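PDB 3VCO: dihydrofolate reductase from Schistosoma mansoni, which catalyses the NADPH-dependent reduction of 7,8-dihydrofolate to tetrahydrofolate, the folate cofactor needed for thymidylate, purine and glycine synthesis. Local coordinates for residues 66-71 with 114-119. Numbering follows the deposited sequence.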
# COMPACT_ATOMS: atom_id res chain seq x y z
N ALA A 66 -0.97 -3.04 9.76
CA ALA A 66 -1.16 -1.59 9.67
C ALA A 66 -1.13 -1.16 8.20
O ALA A 66 -0.35 -1.71 7.41
CB ALA A 66 -0.08 -0.83 10.47
N VAL A 67 -2.03 -0.27 7.81
CA VAL A 67 -1.95 0.35 6.49
C VAL A 67 -1.69 1.84 6.73
O VAL A 67 -2.43 2.49 7.46
CB VAL A 67 -3.21 0.19 5.65
CG1 VAL A 67 -3.34 -1.30 5.20
CG2 VAL A 67 -4.47 0.62 6.46
N VAL A 68 -0.59 2.32 6.16
CA VAL A 68 -0.13 3.66 6.38
C VAL A 68 -0.26 4.38 5.04
O VAL A 68 0.10 3.82 4.00
CB VAL A 68 1.33 3.67 6.89
CG1 VAL A 68 1.77 5.10 7.22
CG2 VAL A 68 1.50 2.73 8.15
N MET A 69 -0.79 5.61 5.06
CA MET A 69 -1.07 6.31 3.82
C MET A 69 -1.07 7.82 4.07
O MET A 69 -1.26 8.24 5.20
CB MET A 69 -2.45 5.88 3.30
CG MET A 69 -3.58 6.44 4.17
SD MET A 69 -5.17 5.67 3.89
CE MET A 69 -5.05 4.52 5.26
N GLY A 70 -0.88 8.62 2.99
CA GLY A 70 -1.06 10.07 3.05
C GLY A 70 -2.53 10.44 3.07
O GLY A 70 -3.41 9.59 2.85
N ARG A 71 -2.81 11.72 3.30
CA ARG A 71 -4.19 12.24 3.32
C ARG A 71 -4.93 12.12 2.01
O ARG A 71 -6.14 11.78 1.99
CB ARG A 71 -4.21 13.70 3.79
CG ARG A 71 -5.62 14.31 3.76
CD ARG A 71 -5.77 15.63 4.54
NE ARG A 71 -7.21 15.99 4.59
CZ ARG A 71 -7.71 17.03 5.23
NH1 ARG A 71 -6.92 17.88 5.86
NH2 ARG A 71 -9.03 17.25 5.22
N ASP A 114 7.04 4.71 14.84
CA ASP A 114 7.15 4.80 16.30
C ASP A 114 5.85 4.44 17.00
O ASP A 114 5.84 3.77 18.04
CB ASP A 114 7.56 6.21 16.70
CG ASP A 114 8.97 6.57 16.22
OD1 ASP A 114 9.71 5.68 15.72
OD2 ASP A 114 9.34 7.76 16.35
N LEU A 115 4.75 4.92 16.44
CA LEU A 115 3.43 4.65 16.98
C LEU A 115 3.13 3.14 16.96
O LEU A 115 2.64 2.60 17.93
CB LEU A 115 2.37 5.41 16.17
CG LEU A 115 0.91 5.22 16.59
CD1 LEU A 115 0.78 5.46 18.10
CD2 LEU A 115 0.05 6.17 15.83
N LEU A 116 3.45 2.47 15.85
CA LEU A 116 3.29 1.01 15.74
C LEU A 116 4.20 0.20 16.65
O LEU A 116 3.89 -0.94 17.04
CB LEU A 116 3.53 0.58 14.30
CG LEU A 116 2.42 1.12 13.39
CD1 LEU A 116 2.72 0.79 11.97
CD2 LEU A 116 1.08 0.56 13.81
N TYR A 117 5.35 0.77 16.99
CA TYR A 117 6.13 0.16 18.06
C TYR A 117 5.82 0.72 19.48
O TYR A 117 6.47 0.34 20.45
CB TYR A 117 7.61 0.25 17.76
CG TYR A 117 8.12 -0.71 16.68
CD1 TYR A 117 8.54 -2.00 17.00
CD2 TYR A 117 8.22 -0.30 15.36
CE1 TYR A 117 9.04 -2.87 16.00
CE2 TYR A 117 8.72 -1.13 14.37
CZ TYR A 117 9.13 -2.42 14.69
OH TYR A 117 9.62 -3.24 13.67
N ASN A 118 4.87 1.63 19.62
CA ASN A 118 4.58 2.05 21.00
C ASN A 118 3.57 1.14 21.69
O ASN A 118 2.92 0.29 21.04
CB ASN A 118 4.25 3.56 21.14
CG ASN A 118 2.79 3.90 20.88
OD1 ASN A 118 1.94 3.04 20.63
ND2 ASN A 118 2.48 5.19 20.94
N GLU A 119 3.42 1.33 22.99
CA GLU A 119 2.67 0.42 23.84
C GLU A 119 1.23 0.17 23.36
O GLU A 119 0.64 -0.88 23.62
CB GLU A 119 2.68 0.91 25.29
CG GLU A 119 4.04 0.80 25.97
CD GLU A 119 4.52 -0.65 26.10
OE1 GLU A 119 5.09 -1.19 25.13
OE2 GLU A 119 4.33 -1.24 27.19
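Leu116, on the last turn of helix 109-116, sets the fork of its side chain over the methyl group of Ala66 in strand 64-70. Both prongs take part: Leu116 CD1 lies 3.6 Å from Ala66 CB, and Leu116 CD2 lies 3.8 Å from the same Ala66 CB, so both branches rest against the one methyl from the helix side. The fork reaches the sheet because CG stands anti to the carbonyl carbon (chi1 -67°). Alanine suits the strand position, since its short side chain lets the helix come down to 8.0 Å between Ala66 CA and Leu116 CA. Two residues further along the same face, Val68 meets the leucine more loosely, its CG2 being 4.5 Å from Leu116 CD1. The beta-branched valine suits an extended strand, and it presents a methyl on the helix side. No hydrogen bond crosses the interface, which buries just 88 Å² and is wholly apolar.

Beyond Leu116 the chain turns outward. Tyr117 and Glu119 are exposed, as is Asp114 before them, and polar groups fit there because they can meet water. Just past the helix, Asn118 N bonds to Leu115 O at 3.0 Å, while Asn118 OD1 accepts a hydrogen bond from Glu120 N.

Past Val68, strand 64-70 leads on to Arg71, which probably belongs to the NADP-binding site, as in related enzymes. The strand runs parallel between strands 88-92 and 125-130 in the central sheet of the dihydrofolate reductase fold, and Leu116 also touches Ile90 and Val128 on those two neighbours. The C-terminal turn of helix 109-116 thus packs against three adjacent strands.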